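Local coordinates for protein type I polyketide synthase PikAII (Streptomyces venezuelae, PDB 3QP9) that forms a C2-type ketoreductase of a modular polyketide synthase, a Rossmann-fold protein linked to epimerization that probably acts on intermediates of the growing chain, at residues S49-R60 and V107-E118; R89-L100 and T137-V147. All coordinates share one frame; numbering follows the deposited sequence.

Contact 1 joins two parallel strands, and contact 2 packs two helices over them; their centres lie about 13 Å apart. The chain runs from helix 89-102 into strand 109-112 and on into helix 130-144, so three of the four segments follow one another, while strand 51-57 comes earlier. Three side chains of 107-112 meet the helix pair directly: Ser-112 CB touches Leu-138 CD2 at 3.6 Å, Val-110 CG2 touches Val-147 CG1 at 3.9 Å, and Val-107 CB touches Leu-100 CD1 at 4.0 Å. Both contacts sit on the same side of the chain's centre, about 22 Å and 26 Å from it measured centre to centre, in what is probably the structural subdomain familiar from modular ketoreductases.

Contact 1. Residues S49-R60 and V107-E118; sequences SGRWLVVVPEDR and VDGVLSLLAWDE
Leu-53 and Val-55 of strand 51-57 carry most of the backbone bonding to 109-113, in the staggered pattern of parallel strands. Leu-53 N donates to Gly-109 O and Leu-53 O accepts from Leu-111 N, the latter at 3.0 Å and nearly straight at 171°. Val-55 repeats the pattern, with N on Leu-111 O and O on Leu-113 N at 2.8 Å. At the beginning of the pairing, Arg-51 O accepts from Asp-108 N at 2.7 Å, the donor lying in the carbonyl plane, and more weakly from Gly-109 N. Strand 51-57 lies between 77-83 and 109-112 in parallel array, as in Rossmann-like alpha/beta folds.

The aromatic contact is a CH-pi interaction. Trp-52 CG stands beside its own backbone N (chi1 -84°), which lays the indole over the neighbouring strand, and Gly-109 CA sits 3.4 Å from the centroid of the six-membered ring, only 5° off its normal.

Apolar pairs line both faces. On one, Val-54 CG1 meets Leu-113 CD1 at 4.0 Å beneath helix 65-73. On the other, Val-55 CG2 touches Val-110 CG1 at 4.0 Å, while Val-55 CG1 and Pro-57 reach the end of Leu-114, Pro-57 CG lying 3.8 Å from Leu-114 CD2.

One side chain shapes the exit from the strand: Ser-112 OG accepts from Leu-114 N at 3.1 Å, an ST turn leading into the 3-10 segment 114-116. Buried peptide groups thus satisfy one another, and the glycine, bare of a side chain, lets the indole rest directly on the backbone of the adjoining strand.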
# COMPACT_ATOMS: atom_id res chain seq x y z
N SER A 49 -16.69 0.55 26.78
CA SER A 49 -17.61 -0.33 27.48
C SER A 49 -18.06 -1.51 26.64
O SER A 49 -17.86 -1.56 25.41
CB SER A 49 -18.85 0.45 27.98
OG SER A 49 -19.47 1.18 26.92
N GLY A 50 -18.68 -2.47 27.32
CA GLY A 50 -19.29 -3.64 26.68
C GLY A 50 -18.33 -4.72 26.24
O GLY A 50 -17.14 -4.71 26.57
N ARG A 51 -18.85 -5.64 25.43
CA ARG A 51 -18.09 -6.80 25.01
C ARG A 51 -17.25 -6.41 23.79
O ARG A 51 -17.83 -5.94 22.78
CB ARG A 51 -19.02 -7.97 24.67
CG ARG A 51 -18.32 -9.27 24.20
CD ARG A 51 -17.83 -10.17 25.33
NE ARG A 51 -18.75 -10.19 26.47
CZ ARG A 51 -19.52 -11.21 26.85
NH1 ARG A 51 -19.53 -12.37 26.20
NH2 ARG A 51 -20.29 -11.07 27.93
N TRP A 52 -15.92 -6.63 23.89
CA TRP A 52 -14.97 -6.52 22.75
C TRP A 52 -14.44 -7.91 22.38
O TRP A 52 -13.89 -8.64 23.22
CB TRP A 52 -13.82 -5.52 23.04
CG TRP A 52 -14.25 -4.09 22.74
CD1 TRP A 52 -15.09 -3.32 23.51
CD2 TRP A 52 -13.97 -3.30 21.54
NE1 TRP A 52 -15.30 -2.10 22.90
CE2 TRP A 52 -14.65 -2.08 21.69
CE3 TRP A 52 -13.19 -3.50 20.40
CZ2 TRP A 52 -14.58 -1.06 20.72
CZ3 TRP A 52 -13.16 -2.50 19.41
CH2 TRP A 52 -13.84 -1.30 19.60
N LEU A 53 -14.59 -8.32 21.13
CA LEU A 53 -13.96 -9.56 20.73
C LEU A 53 -12.56 -9.22 20.25
O LEU A 53 -12.38 -8.30 19.43
CB LEU A 53 -14.73 -10.23 19.59
CG LEU A 53 -16.19 -10.59 19.84
CD1 LEU A 53 -16.70 -11.41 18.69
CD2 LEU A 53 -16.42 -11.32 21.19
N VAL A 54 -11.59 -9.96 20.74
CA VAL A 54 -10.22 -9.78 20.30
C VAL A 54 -9.83 -11.00 19.53
O VAL A 54 -9.78 -12.09 20.06
CB VAL A 54 -9.26 -9.46 21.46
CG1 VAL A 54 -7.78 -9.24 20.96
CG2 VAL A 54 -9.82 -8.28 22.22
N VAL A 55 -9.67 -10.82 18.23
CA VAL A 55 -9.24 -11.89 17.39
C VAL A 55 -7.75 -12.01 17.24
O VAL A 55 -7.17 -11.21 16.55
CB VAL A 55 -9.83 -11.76 16.03
CG1 VAL A 55 -9.68 -13.06 15.26
CG2 VAL A 55 -11.28 -11.35 16.16
N VAL A 56 -7.17 -13.07 17.81
CA VAL A 56 -5.74 -13.31 17.90
C VAL A 56 -5.38 -14.54 17.05
O VAL A 56 -6.12 -15.54 17.02
CB VAL A 56 -5.41 -13.56 19.38
CG1 VAL A 56 -3.93 -13.64 19.65
CG2 VAL A 56 -6.03 -12.42 20.18
N PRO A 57 -4.25 -14.49 16.32
CA PRO A 57 -3.84 -15.72 15.65
C PRO A 57 -3.42 -16.76 16.71
O PRO A 57 -2.80 -16.41 17.72
CB PRO A 57 -2.69 -15.29 14.74
CG PRO A 57 -2.81 -13.83 14.64
CD PRO A 57 -3.42 -13.35 15.93
N GLU A 58 -3.83 -18.02 16.48
CA GLU A 58 -3.72 -19.15 17.44
C GLU A 58 -2.44 -19.31 18.26
O GLU A 58 -2.48 -19.28 19.48
CB GLU A 58 -3.97 -20.48 16.71
CG GLU A 58 -4.58 -21.56 17.61
CD GLU A 58 -5.29 -22.62 16.81
OE1 GLU A 58 -5.09 -22.64 15.58
OE2 GLU A 58 -6.05 -23.41 17.41
N ASP A 59 -1.32 -19.49 17.58
CA ASP A 59 -0.05 -19.76 18.26
C ASP A 59 0.57 -18.47 18.82
O ASP A 59 1.73 -18.45 19.27
CB ASP A 59 0.92 -20.56 17.36
CG ASP A 59 1.10 -19.95 15.97
OD1 ASP A 59 0.10 -19.45 15.38
OD2 ASP A 59 2.26 -19.98 15.47
N ARG A 60 -0.25 -17.40 18.85
CA ARG A 60 0.20 -16.09 19.33
C ARG A 60 -0.52 -15.55 20.58
O ARG A 60 -0.59 -14.33 20.78
CB ARG A 60 0.11 -15.08 18.18
CG ARG A 60 0.73 -15.57 16.85
CD ARG A 60 2.25 -15.50 16.90
NE ARG A 60 2.81 -14.65 15.83
CZ ARG A 60 3.07 -13.35 15.97
NH1 ARG A 60 2.83 -12.72 17.11
NH2 ARG A 60 3.59 -12.68 14.96
N VAL A 107 -22.36 -6.99 20.47
CA VAL A 107 -21.02 -6.84 20.95
C VAL A 107 -20.69 -5.37 20.57
O VAL A 107 -21.38 -4.76 19.69
CB VAL A 107 -20.22 -7.93 20.25
CG1 VAL A 107 -19.03 -7.39 19.52
CG2 VAL A 107 -19.94 -9.12 21.17
N ASP A 108 -19.73 -4.78 21.27
CA ASP A 108 -19.47 -3.38 21.08
C ASP A 108 -18.36 -3.09 20.10
O ASP A 108 -18.39 -2.02 19.50
CB ASP A 108 -19.20 -2.70 22.42
CG ASP A 108 -20.46 -2.72 23.33
OD1 ASP A 108 -21.57 -2.66 22.80
OD2 ASP A 108 -20.31 -2.73 24.58
N GLY A 109 -17.44 -4.03 19.89
CA GLY A 109 -16.43 -3.84 18.86
C GLY A 109 -15.68 -5.11 18.61
O GLY A 109 -15.77 -6.08 19.38
N VAL A 110 -14.90 -5.10 17.54
CA VAL A 110 -14.02 -6.20 17.18
C VAL A 110 -12.63 -5.62 16.83
O VAL A 110 -12.54 -4.71 15.99
CB VAL A 110 -14.53 -6.94 15.92
CG1 VAL A 110 -13.62 -8.19 15.56
CG2 VAL A 110 -16.02 -7.43 16.13
N LEU A 111 -11.61 -6.17 17.49
CA LEU A 111 -10.22 -5.76 17.44
C LEU A 111 -9.47 -6.92 16.87
O LEU A 111 -9.32 -7.94 17.54
CB LEU A 111 -9.66 -5.51 18.83
CG LEU A 111 -8.27 -4.83 18.76
CD1 LEU A 111 -8.35 -3.55 17.97
CD2 LEU A 111 -7.80 -4.56 20.18
N SER A 112 -9.02 -6.79 15.65
CA SER A 112 -8.23 -7.88 15.04
C SER A 112 -6.76 -7.73 15.30
O SER A 112 -6.15 -6.68 14.92
CB SER A 112 -8.44 -7.88 13.57
OG SER A 112 -7.64 -8.87 12.96
N LEU A 113 -6.14 -8.73 15.95
CA LEU A 113 -4.65 -8.72 15.98
C LEU A 113 -4.07 -9.62 14.86
O LEU A 113 -2.91 -10.02 14.96
CB LEU A 113 -4.12 -9.15 17.39
CG LEU A 113 -4.70 -8.39 18.60
CD1 LEU A 113 -3.99 -8.80 19.92
CD2 LEU A 113 -4.59 -6.84 18.46
N LEU A 114 -4.87 -9.98 13.86
CA LEU A 114 -4.44 -11.02 12.87
C LEU A 114 -3.24 -10.60 12.03
O LEU A 114 -2.48 -11.45 11.59
CB LEU A 114 -5.57 -11.45 11.90
CG LEU A 114 -6.77 -12.18 12.56
CD1 LEU A 114 -7.88 -12.38 11.55
CD2 LEU A 114 -6.27 -13.58 13.16
N ALA A 115 -3.06 -9.30 11.84
CA ALA A 115 -1.93 -8.82 11.02
C ALA A 115 -0.56 -9.17 11.65
O ALA A 115 0.45 -9.23 10.93
CB ALA A 115 -2.10 -7.28 10.79
N TRP A 116 -0.56 -9.44 12.97
CA TRP A 116 0.68 -9.73 13.67
C TRP A 116 1.27 -11.04 13.25
O TRP A 116 2.45 -11.25 13.45
CB TRP A 116 0.55 -9.72 15.20
CG TRP A 116 0.12 -8.41 15.72
CD1 TRP A 116 -0.22 -7.28 14.99
CD2 TRP A 116 -0.06 -8.09 17.08
NE1 TRP A 116 -0.60 -6.26 15.86
CE2 TRP A 116 -0.52 -6.75 17.14
CE3 TRP A 116 0.09 -8.80 18.26
CZ2 TRP A 116 -0.82 -6.14 18.34
CZ3 TRP A 116 -0.22 -8.19 19.45
CH2 TRP A 116 -0.61 -6.85 19.48
N ASP A 117 0.46 -11.88 12.61
CA ASP A 117 0.96 -13.10 12.06
C ASP A 117 1.71 -12.85 10.74
O ASP A 117 1.15 -12.89 9.66
CB ASP A 117 -0.16 -14.13 11.89
CG ASP A 117 0.38 -15.54 11.50
OD1 ASP A 117 1.60 -15.69 11.22
OD2 ASP A 117 -0.41 -16.50 11.53
N GLU A 118 3.01 -12.74 10.85
CA GLU A 118 3.86 -12.56 9.68
C GLU A 118 4.38 -13.82 9.03
O GLU A 118 5.22 -13.76 8.11
CB GLU A 118 5.06 -11.72 10.09
CG GLU A 118 4.67 -10.55 10.87
CD GLU A 118 4.55 -9.32 9.98
OE1 GLU A 118 3.80 -9.38 8.93
OE2 GLU A 118 5.27 -8.35 10.32

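Contact 2. Residues R89-L100 and T137-V147; sequences RQRLAATLGEAL and TLVQALEDAGV
Asp-144 turns CG anti to its carbonyl carbon (chi1 -58°) and Arg-89 bends its chain at chi2 and chi3, which brings carboxylate and guanidinium together, nearly coplanar as modelled. Arg-89 NH1 forms the salt bridge to Asp-144 OD2 at 2.6 Å, meeting the carboxylate at the guanidinium edge. The other oxygen, on which the carboxylate plane also depends, is less surely placed; as modelled, Asp-144 OD1 also accepts from Arg-89 NH1 and, at 3.1 Å, from Gln-90 NE2, whose amide is steeply turned against the carboxylate.

Gln-140 covers one face of the same guanidinium: its CB lies 3.7 Å above the plane, over the centre, and its amide stacks on the group. The Gln-140 NE2 end is itself fixed by the backbone oxygens of Leu-358 and Thr-361, so a second-shell pair of carbonyls probably helps hold this lid in place.

Inward from the charges the helices meet through small residues. Ala-141 is a knob in the hole made by Arg-89, Leu-92, Ala-93 and Leu-96, and four residues on, Ala-145 CB rests 3.4 Å from Ala-93 O and beside the Gly-97 amide. Such small residues let the axes approach to 8.1 Å while crossing at -52°.

Leucines fill the side nearer the strands. Leu-96 CD2 meets Leu-142 CD2 at 3.8 Å, and Leu-92 CD1 touches Leu-138 CB at 4.1 Å. A Schellman motif at Gly-146, which has positive phi, ends the second helix and returns Val-147 toward Leu-96 and Leu-100. Two helices packed side by side on one face of parallel strands, with Leu-92 on Val-83 and Leu-142 on Val-110, are a feature of Rossmann-like alpha/beta folds.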
# COMPACT_ATOMS: atom_id res chain seq x y z
N ARG A 89 -13.22 -19.65 6.09
CA ARG A 89 -14.13 -18.60 6.43
C ARG A 89 -15.29 -19.18 7.26
O ARG A 89 -15.55 -18.73 8.39
CB ARG A 89 -14.51 -17.78 5.18
CG ARG A 89 -15.83 -17.97 4.51
CD ARG A 89 -16.54 -16.62 4.37
NE ARG A 89 -16.52 -16.04 3.04
CZ ARG A 89 -17.46 -15.21 2.58
NH1 ARG A 89 -18.52 -14.90 3.32
NH2 ARG A 89 -17.36 -14.68 1.36
N GLN A 90 -15.92 -20.24 6.76
CA GLN A 90 -17.02 -20.86 7.50
C GLN A 90 -16.67 -21.23 8.95
O GLN A 90 -17.47 -20.97 9.84
CB GLN A 90 -17.68 -21.97 6.69
CG GLN A 90 -18.80 -21.43 5.74
CD GLN A 90 -18.58 -19.97 5.20
OE1 GLN A 90 -18.36 -19.77 4.00
NE2 GLN A 90 -18.67 -18.97 6.09
N ARG A 91 -15.47 -21.77 9.19
CA ARG A 91 -15.04 -22.04 10.58
C ARG A 91 -14.99 -20.78 11.43
O ARG A 91 -15.42 -20.80 12.59
CB ARG A 91 -13.68 -22.74 10.60
CG ARG A 91 -13.61 -23.96 9.70
CD ARG A 91 -14.17 -25.21 10.39
NE ARG A 91 -13.79 -26.47 9.74
CZ ARG A 91 -12.54 -26.91 9.56
NH1 ARG A 91 -11.48 -26.19 9.94
NH2 ARG A 91 -12.32 -28.09 8.97
N LEU A 92 -14.46 -19.68 10.85
CA LEU A 92 -14.33 -18.43 11.60
C LEU A 92 -15.71 -17.84 11.88
O LEU A 92 -15.93 -17.32 12.96
CB LEU A 92 -13.48 -17.40 10.85
CG LEU A 92 -12.44 -16.58 11.63
CD1 LEU A 92 -11.74 -15.51 10.73
CD2 LEU A 92 -12.96 -15.95 12.86
N ALA A 93 -16.61 -17.88 10.89
CA ALA A 93 -17.98 -17.37 11.07
C ALA A 93 -18.73 -18.14 12.19
O ALA A 93 -19.48 -17.54 12.97
CB ALA A 93 -18.79 -17.42 9.74
N ALA A 94 -18.49 -19.44 12.28
CA ALA A 94 -19.12 -20.30 13.34
C ALA A 94 -18.57 -19.82 14.67
O ALA A 94 -19.29 -19.64 15.64
CB ALA A 94 -18.71 -21.72 13.13
N THR A 95 -17.26 -19.55 14.67
CA THR A 95 -16.58 -19.15 15.88
C THR A 95 -17.13 -17.82 16.34
O THR A 95 -17.39 -17.64 17.52
CB THR A 95 -15.04 -19.02 15.64
OG1 THR A 95 -14.55 -20.31 15.29
CG2 THR A 95 -14.31 -18.50 16.86
N LEU A 96 -17.27 -16.88 15.41
CA LEU A 96 -17.88 -15.57 15.69
C LEU A 96 -19.38 -15.63 16.12
O LEU A 96 -19.75 -15.00 17.12
CB LEU A 96 -17.72 -14.64 14.50
CG LEU A 96 -16.30 -14.21 14.12
CD1 LEU A 96 -16.31 -13.80 12.63
CD2 LEU A 96 -15.70 -13.11 15.06
N GLY A 97 -20.21 -16.32 15.35
CA GLY A 97 -21.63 -16.56 15.70
C GLY A 97 -21.76 -17.17 17.09
O GLY A 97 -22.60 -16.72 17.91
N GLU A 98 -20.94 -18.17 17.41
CA GLU A 98 -20.90 -18.69 18.79
C GLU A 98 -20.56 -17.60 19.83
O GLU A 98 -21.18 -17.51 20.91
CB GLU A 98 -19.95 -19.89 18.87
CG GLU A 98 -19.40 -20.29 20.28
CD GLU A 98 -18.96 -21.80 20.37
OE1 GLU A 98 -18.38 -22.20 21.41
OE2 GLU A 98 -19.18 -22.58 19.40
N ALA A 99 -19.60 -16.73 19.51
CA ALA A 99 -19.18 -15.71 20.45
C ALA A 99 -20.26 -14.66 20.57
O ALA A 99 -20.41 -14.09 21.64
CB ALA A 99 -17.87 -15.04 19.98
N LEU A 100 -20.98 -14.40 19.47
CA LEU A 100 -22.02 -13.37 19.44
C LEU A 100 -23.27 -13.89 20.16
O LEU A 100 -23.89 -13.14 20.94
CB LEU A 100 -22.30 -12.86 18.01
CG LEU A 100 -23.23 -11.66 17.76
CD1 LEU A 100 -22.73 -10.28 18.22
CD2 LEU A 100 -23.69 -11.59 16.32
N THR A 137 -10.16 -12.84 5.60
CA THR A 137 -11.14 -13.87 5.97
C THR A 137 -12.06 -13.38 7.07
O THR A 137 -13.29 -13.68 7.10
CB THR A 137 -10.38 -15.16 6.34
OG1 THR A 137 -9.72 -15.56 5.14
CG2 THR A 137 -11.35 -16.30 6.78
N LEU A 138 -11.49 -12.61 7.97
CA LEU A 138 -12.23 -12.06 9.09
C LEU A 138 -13.27 -11.03 8.66
O LEU A 138 -14.36 -11.04 9.19
CB LEU A 138 -11.30 -11.52 10.17
CG LEU A 138 -11.98 -10.82 11.35
CD1 LEU A 138 -12.72 -11.84 12.21
CD2 LEU A 138 -11.01 -10.07 12.17
N VAL A 139 -12.95 -10.20 7.66
CA VAL A 139 -13.85 -9.16 7.15
C VAL A 139 -15.09 -9.85 6.54
O VAL A 139 -16.23 -9.31 6.57
CB VAL A 139 -13.18 -8.40 6.02
CG1 VAL A 139 -14.20 -7.54 5.27
CG2 VAL A 139 -12.04 -7.53 6.55
N GLN A 140 -14.84 -10.99 5.95
CA GLN A 140 -15.90 -11.71 5.24
C GLN A 140 -16.78 -12.43 6.25
O GLN A 140 -18.00 -12.36 6.17
CB GLN A 140 -15.26 -12.77 4.33
CG GLN A 140 -14.81 -12.26 3.00
CD GLN A 140 -13.92 -13.21 2.24
OE1 GLN A 140 -13.41 -14.23 2.76
NE2 GLN A 140 -13.75 -12.90 0.98
N ALA A 141 -16.12 -13.11 7.19
CA ALA A 141 -16.74 -13.98 8.19
C ALA A 141 -17.57 -13.21 9.23
O ALA A 141 -18.60 -13.70 9.69
CB ALA A 141 -15.72 -14.83 8.84
N LEU A 142 -17.10 -12.01 9.62
CA LEU A 142 -17.95 -11.09 10.42
C LEU A 142 -19.37 -10.87 9.82
O LEU A 142 -20.38 -10.91 10.52
CB LEU A 142 -17.24 -9.73 10.57
CG LEU A 142 -16.06 -9.81 11.57
CD1 LEU A 142 -15.18 -8.54 11.46
CD2 LEU A 142 -16.52 -10.04 13.02
N GLU A 143 -19.44 -10.64 8.52
CA GLU A 143 -20.72 -10.46 7.85
C GLU A 143 -21.47 -11.80 7.81
O GLU A 143 -22.67 -11.79 8.03
CB GLU A 143 -20.57 -9.88 6.44
CG GLU A 143 -21.89 -9.27 5.91
CD GLU A 143 -21.78 -8.64 4.51
OE1 GLU A 143 -22.60 -7.72 4.22
OE2 GLU A 143 -20.89 -9.05 3.70
N ASP A 144 -20.78 -12.93 7.62
CA ASP A 144 -21.46 -14.26 7.62
C ASP A 144 -22.06 -14.58 8.99
O ASP A 144 -23.10 -15.22 9.06
CB ASP A 144 -20.53 -15.43 7.29
CG ASP A 144 -19.86 -15.31 5.95
OD1 ASP A 144 -18.75 -15.93 5.82
OD2 ASP A 144 -20.40 -14.61 5.04
N ALA A 145 -21.36 -14.20 10.06
CA ALA A 145 -21.90 -14.34 11.40
C ALA A 145 -22.90 -13.24 11.89
O ALA A 145 -23.40 -13.31 13.03
CB ALA A 145 -20.75 -14.49 12.39
N GLY A 146 -23.13 -12.21 11.07
CA GLY A 146 -24.02 -11.09 11.41
C GLY A 146 -23.59 -10.18 12.57
O GLY A 146 -24.45 -9.61 13.25
N VAL A 147 -22.26 -10.04 12.76
CA VAL A 147 -21.65 -9.13 13.75
C VAL A 147 -21.67 -7.77 13.12
O VAL A 147 -21.03 -7.55 12.10
CB VAL A 147 -20.16 -9.51 14.09
CG1 VAL A 147 -19.57 -8.57 15.15
CG2 VAL A 147 -20.08 -10.95 14.58